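Local structure of phosphate ABC transporter, phosphate-binding protein (Clostridium perfringens, 4Q8R) at residues L71-L83 with L229-I243. The protein probably binds inorganic phosphate with high affinity outside the cell membrane and delivers it to an ABC-type transporter for uptake. Numbering follows the deposited sequence.
Sequences LKEVEIAYDGIAL and LSEEGQDIVAKEHLI. With ZN (zinc ion), chain D; ZN (zinc ion), chain F; ZN (zinc ion), chain C.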
loop_
_atom_site.group_PDB
_atom_site.type_symbol
_atom_site.label_atom_id
_atom_site.label_comp_id
_atom_site.label_asym_id
_atom_site.label_seq_id
_atom_site.Cartn_x
_atom_site.Cartn_y
_atom_site.Cartn_z
ATOM N N LEU A 71 -3.962 -18.834 -9.201
ATOM C CA LEU A 71 -2.891 -17.831 -9.110
ATOM C C LEU A 71 -1.767 -18.263 -8.205
ATOM O O LEU A 71 -2.007 -18.704 -7.104
ATOM C CB LEU A 71 -3.419 -16.471 -8.650
ATOM C CG LEU A 71 -4.338 -15.642 -9.555
ATOM C CD1 LEU A 71 -4.818 -14.414 -8.747
ATOM C CD2 LEU A 71 -3.670 -15.241 -10.866
ATOM N N LYS A 72 -0.533 -18.213 -8.727
ATOM C CA LYS A 72 0.668 -18.360 -7.926
ATOM C C LYS A 72 0.987 -16.992 -7.333
ATOM O O LYS A 72 0.681 -15.969 -7.926
ATOM C CB LYS A 72 1.804 -18.819 -8.829
ATOM C CG LYS A 72 1.573 -20.201 -9.476
ATOM C CD LYS A 72 1.214 -21.284 -8.448
ATOM C CE LYS A 72 1.206 -22.715 -9.026
ATOM N NZ LYS A 72 2.573 -23.230 -9.378
ATOM N N GLU A 73 1.609 -16.995 -6.162
ATOM C CA GLU A 73 2.044 -15.757 -5.562
ATOM C C GLU A 73 3.505 -15.717 -5.296
ATOM O O GLU A 73 4.142 -16.721 -4.910
ATOM C CB GLU A 73 1.320 -15.537 -4.256
ATOM C CG GLU A 73 -0.110 -15.950 -4.345
ATOM C CD GLU A 73 -0.681 -16.041 -2.975
ATOM O OE1 GLU A 73 -1.234 -17.097 -2.635
ATOM O OE2 GLU A 73 -0.490 -15.079 -2.205
ATOM N N VAL A 74 4.070 -14.550 -5.514
ATOM C CA VAL A 74 5.496 -14.329 -5.196
ATOM C C VAL A 74 5.555 -13.049 -4.342
ATOM O O VAL A 74 5.226 -11.955 -4.829
ATOM C CB VAL A 74 6.357 -14.143 -6.471
ATOM C CG1 VAL A 74 7.757 -13.754 -6.129
ATOM C CG2 VAL A 74 6.350 -15.402 -7.281
ATOM N N GLU A 75 6.024 -13.192 -3.109
ATOM C CA GLU A 75 6.247 -12.056 -2.278
ATOM C C GLU A 75 7.510 -11.324 -2.803
ATOM O O GLU A 75 8.614 -11.920 -2.853
ATOM C CB GLU A 75 6.358 -12.514 -0.828
ATOM C CG GLU A 75 6.416 -11.436 0.198
ATOM C CD GLU A 75 6.443 -11.974 1.660
ATOM O OE1 GLU A 75 5.775 -13.000 1.969
ATOM O OE2 GLU A 75 7.120 -11.361 2.526
ATOM N N ILE A 76 7.382 -10.044 -3.152
ATOM C CA ILE A 76 8.530 -9.233 -3.618
ATOM C C ILE A 76 9.098 -8.184 -2.646
ATOM O O ILE A 76 10.227 -7.717 -2.819
ATOM C CB ILE A 76 8.265 -8.525 -4.951
ATOM C CG1 ILE A 76 7.069 -7.575 -4.848
ATOM C CG2 ILE A 76 8.004 -9.517 -6.063
ATOM C CD1 ILE A 76 6.846 -6.723 -6.113
ATOM N N ALA A 77 8.323 -7.880 -1.615
ATOM C CA ALA A 77 8.650 -6.889 -0.566
ATOM C C ALA A 77 7.632 -7.024 0.558
ATOM O O ALA A 77 6.562 -7.641 0.372
ATOM C CB ALA A 77 8.664 -5.471 -1.094
ATOM N N TYR A 78 7.971 -6.453 1.713
ATOM C CA TYR A 78 6.958 -6.147 2.736
ATOM C C TYR A 78 6.894 -4.633 2.813
ATOM O O TYR A 78 7.839 -3.936 2.417
ATOM C CB TYR A 78 7.264 -6.872 4.051
ATOM C CG TYR A 78 6.154 -7.579 4.691
ATOM C CD1 TYR A 78 5.716 -8.838 4.232
ATOM C CD2 TYR A 78 5.479 -6.984 5.809
ATOM C CE1 TYR A 78 4.630 -9.469 4.867
ATOM C CE2 TYR A 78 4.410 -7.603 6.441
ATOM C CZ TYR A 78 3.973 -8.834 5.975
ATOM O OH TYR A 78 2.879 -9.408 6.606
ATOM N N ASP A 79 5.760 -4.118 3.269
ATOM C CA ASP A 79 5.464 -2.709 3.224
ATOM C C ASP A 79 4.685 -2.278 4.481
ATOM O O ASP A 79 3.650 -2.881 4.833
ATOM C CB ASP A 79 4.629 -2.377 1.990
ATOM C CG ASP A 79 4.269 -0.905 1.874
ATOM O OD1 ASP A 79 5.136 -0.016 1.848
ATOM O OD2 ASP A 79 3.087 -0.599 1.725
ATOM N N GLY A 80 5.148 -1.216 5.121
ATOM C CA GLY A 80 4.427 -0.593 6.184
ATOM C C GLY A 80 3.348 0.317 5.652
ATOM O O GLY A 80 3.448 0.876 4.548
ATOM N N ILE A 81 2.289 0.443 6.438
ATOM C CA ILE A 81 1.236 1.409 6.121
ATOM C C ILE A 81 1.350 2.510 7.220
ATOM O O ILE A 81 1.211 2.240 8.432
ATOM C CB ILE A 81 -0.148 0.812 6.167
ATOM C CG1 ILE A 81 -0.281 -0.327 5.102
ATOM C CG2 ILE A 81 -1.216 1.903 5.963
ATOM C CD1 ILE A 81 -1.548 -1.090 5.199
ATOM N N ALA A 82 1.574 3.716 6.758
ATOM C CA ALA A 82 1.620 4.900 7.602
ATOM C C ALA A 82 0.227 5.520 7.701
ATOM O O ALA A 82 -0.542 5.486 6.784
ATOM C CB ALA A 82 2.551 5.924 7.018
ATOM N N LEU A 83 -0.029 6.079 8.876
ATOM C CA LEU A 83 -1.192 6.942 9.125
ATOM C C LEU A 83 -0.636 8.324 8.996
ATOM O O LEU A 83 0.201 8.744 9.878
ATOM C CB LEU A 83 -1.714 6.826 10.542
ATOM C CG LEU A 83 -2.731 5.779 10.874
ATOM C CD1 LEU A 83 -3.970 6.069 10.098
ATOM C CD2 LEU A 83 -2.183 4.408 10.604
ATOM N N LEU A 229 13.632 -10.200 -7.364
ATOM C CA LEU A 229 14.040 -10.988 -6.211
ATOM C C LEU A 229 15.549 -11.066 -6.017
ATOM O O LEU A 229 16.029 -11.552 -4.969
ATOM C CB LEU A 229 13.511 -12.398 -6.256
ATOM C CG LEU A 229 11.991 -12.529 -6.222
ATOM C CD1 LEU A 229 11.587 -13.960 -6.469
ATOM C CD2 LEU A 229 11.450 -11.991 -4.897
ATOM N N SER A 230 16.275 -10.605 -7.034
ATOM C CA SER A 230 17.726 -10.590 -7.020
ATOM C C SER A 230 18.249 -9.573 -6.045
ATOM O O SER A 230 17.471 -8.725 -5.463
ATOM C CB SER A 230 18.284 -10.330 -8.423
ATOM O OG SER A 230 18.184 -8.973 -8.834
ATOM N N GLU A 231 19.573 -9.630 -5.845
ATOM C CA GLU A 231 20.188 -8.752 -4.890
ATOM C C GLU A 231 19.924 -7.273 -5.343
ATOM O O GLU A 231 19.541 -6.406 -4.515
ATOM C CB GLU A 231 21.679 -9.170 -4.677
ATOM C CG GLU A 231 22.283 -8.676 -3.376
ATOM C CD GLU A 231 22.541 -7.198 -3.423
ATOM O OE1 GLU A 231 22.765 -6.748 -4.587
ATOM O OE2 GLU A 231 22.494 -6.530 -2.323
ATOM N N GLU A 232 20.131 -7.012 -6.624
ATOM C CA GLU A 232 19.907 -5.692 -7.140
ATOM C C GLU A 232 18.409 -5.305 -7.044
ATOM O O GLU A 232 18.037 -4.144 -6.677
ATOM C CB GLU A 232 20.350 -5.604 -8.594
ATOM C CG GLU A 232 20.167 -4.185 -9.126
ATOM C CD GLU A 232 20.576 -3.942 -10.580
ATOM O OE1 GLU A 232 21.383 -4.718 -11.146
ATOM O OE2 GLU A 232 20.091 -2.921 -11.154
ATOM N N GLY A 233 17.512 -6.231 -7.383
ATOM C CA GLY A 233 16.084 -5.912 -7.331
ATOM C C GLY A 233 15.628 -5.617 -5.899
ATOM O O GLY A 233 14.779 -4.744 -5.650
ATOM N N GLN A 234 16.186 -6.334 -4.930
ATOM C CA GLN A 234 15.871 -6.088 -3.526
ATOM C C GLN A 234 16.482 -4.792 -2.947
ATOM O O GLN A 234 15.938 -4.206 -2.015
ATOM C CB GLN A 234 16.169 -7.306 -2.680
ATOM C CG GLN A 234 15.352 -8.515 -3.037
ATOM C CD GLN A 234 13.888 -8.399 -2.527
ATOM O OE1 GLN A 234 13.630 -8.344 -1.294
ATOM N NE2 GLN A 234 12.948 -8.298 -3.482
ATOM N N ASP A 235 17.610 -4.346 -3.492
ATOM C CA ASP A 235 18.117 -3.011 -3.150
ATOM C C ASP A 235 17.199 -1.907 -3.643
ATOM O O ASP A 235 17.064 -0.873 -2.975
ATOM C CB ASP A 235 19.517 -2.735 -3.757
ATOM C CG ASP A 235 20.628 -3.516 -3.078
ATOM O OD1 ASP A 235 20.448 -3.957 -1.932
ATOM O OD2 ASP A 235 21.695 -3.681 -3.772
ATOM N N ILE A 236 16.552 -2.125 -4.803
ATOM C CA ILE A 236 15.587 -1.153 -5.321
ATOM C C ILE A 236 14.348 -1.114 -4.385
ATOM O O ILE A 236 13.871 -0.050 -4.092
ATOM C CB ILE A 236 15.178 -1.510 -6.787
ATOM C CG1 ILE A 236 16.359 -1.202 -7.738
ATOM C CG2 ILE A 236 13.949 -0.780 -7.239
ATOM C CD1 ILE A 236 16.343 -1.908 -9.082
ATOM N N VAL A 237 13.927 -2.270 -3.870
ATOM C CA VAL A 237 12.823 -2.370 -2.898
ATOM C C VAL A 237 13.206 -1.550 -1.686
ATOM O O VAL A 237 12.418 -0.709 -1.212
ATOM C CB VAL A 237 12.596 -3.863 -2.535
ATOM C CG1 VAL A 237 12.095 -4.166 -1.141
ATOM C CG2 VAL A 237 11.817 -4.575 -3.639
ATOM N N ALA A 238 14.435 -1.778 -1.185
ATOM C CA ALA A 238 14.876 -1.007 0.017
ATOM C C ALA A 238 14.875 0.497 -0.253
ATOM O O ALA A 238 14.513 1.282 0.648
ATOM C CB ALA A 238 16.275 -1.422 0.485
ATOM N N LYS A 239 15.330 0.910 -1.447
ATOM C CA LYS A 239 15.409 2.360 -1.793
ATOM C C LYS A 239 14.026 3.051 -1.864
ATOM O O LYS A 239 13.925 4.266 -1.701
ATOM C CB LYS A 239 16.248 2.615 -3.063
ATOM C CG LYS A 239 17.740 2.503 -2.774
ATOM C CD LYS A 239 18.574 2.399 -4.060
ATOM C CE LYS A 239 18.569 3.701 -4.850
ATOM N NZ LYS A 239 19.943 4.014 -5.380
ATOM N N GLU A 240 13.001 2.258 -2.137
ATOM C CA GLU A 240 11.602 2.727 -2.188
ATOM C C GLU A 240 10.927 2.650 -0.801
ATOM O O GLU A 240 9.702 2.679 -0.722
ATOM C CB GLU A 240 10.849 1.927 -3.253
ATOM C CG GLU A 240 11.390 2.129 -4.635
ATOM C CD GLU A 240 11.177 3.519 -5.193
ATOM O OE1 GLU A 240 10.193 4.149 -4.846
ATOM O OE2 GLU A 240 11.965 3.965 -6.044
ATOM N N HIS A 241 11.725 2.588 0.278
ATOM C CA HIS A 241 11.253 2.517 1.664
ATOM C C HIS A 241 10.426 1.272 2.020
ATOM O O HIS A 241 9.628 1.260 2.933
ATOM C CB HIS A 241 10.454 3.767 1.981
ATOM C CG HIS A 241 11.112 5.016 1.503
ATOM N ND1 HIS A 241 12.364 5.402 1.951
ATOM C CD2 HIS A 241 10.736 5.945 0.595
ATOM C CE1 HIS A 241 12.717 6.531 1.357
ATOM N NE2 HIS A 241 11.741 6.886 0.536
ATOM N N LEU A 242 10.718 0.190 1.326
ATOM C CA LEU A 242 10.140 -1.105 1.597
ATOM C C LEU A 242 11.053 -2.008 2.383
ATOM O O LEU A 242 12.224 -1.672 2.622
ATOM C CB LEU A 242 9.771 -1.746 0.294
ATOM C CG LEU A 242 8.930 -0.886 -0.673
ATOM C CD1 LEU A 242 8.683 -1.640 -1.973
ATOM C CD2 LEU A 242 7.588 -0.441 -0.052
ATOM N N ILE A 243 10.564 -3.170 2.738
ATOM C CA ILE A 243 11.318 -4.154 3.492
ATOM C C ILE A 243 11.664 -5.325 2.587
ATOM O O ILE A 243 10.798 -5.893 1.929
ATOM C CB ILE A 243 10.508 -4.661 4.694
ATOM C CG1 ILE A 243 10.271 -3.546 5.722
ATOM C CG2 ILE A 243 11.172 -5.853 5.352
ATOM C CD1 ILE A 243 9.231 -2.530 5.294
HETATM ZN ZN ZN D . 23.017 -4.596 -2.515
HETATM ZN ZN ZN F . -1.234 -15.716 -0.252
HETATM ZN ZN ZN C . 11.805 8.414 -1.204
HETATM O O HOH W 1 7.269 -0.083 3.544
HETATM O O HOH W 2 0.144 -15.135 0.667
#
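Ala77 and Tyr78, midway along the long strand 71-86, meet the C-terminal helix 231-239 and its tail, a largely buried helix-on-strand contact completed by a single antiparallel bridge. The hydrogen-bonded pair is Tyr78 with Ile243: Tyr78 N donates to Ile243 O over 2.9 Å and Ile243 N returns a bond to Tyr78 O. Beta-branched Ile243 suits this extended pairing: its CB packs on Tyr78 CB (4.0 Å), and its CD1 reaches Tyr78 O (3.5 Å). The helix ends in a Schellman motif with His241, at positive phi, as its C-prime residue, turning the tail back to the strand.

Two residues before Tyr78, Ile76 O receives a bond from Gln234. Bent at chi2 (-75°), this side chain brings NE2 to Ile76 O at 2.9 Å, nearly straight at hydrogen and close to the amide's own plane. NE2 also bonds to Ile228 O in the preceding helix 219-229, so one buried amide joins the strand, the end of that helix and helix 231-239. Beside it, small Ala77 lets the helix come near, its CB meeting Val237 CG1 at 3.7 Å and Leu242 CD1 on the tail. Ahead of the helix, the branched methyls Leu229 CD1 and Val74 CG1 fit together at 3.9 Å, and Leu229 CD2 lies 3.5 Å from Glu75 O.

Leu242 CD2 crosses the Asp79 carboxylate obliquely, coming tightly to 3.1 Å from OD1. This buried group is well satisfied: OD2 forms a salt bridge with Arg206, while OD1 accepts from Ser174 OG and a water. That water also donates to His241 O and accepts from Gly80 N. On the helix's far side, Glu231 OE2 and Asp235 OD2 bind a zinc ion. Such packing of a C-terminal helix on a long curved strand belongs to the two-lobed fold of periplasmic-type binding proteins.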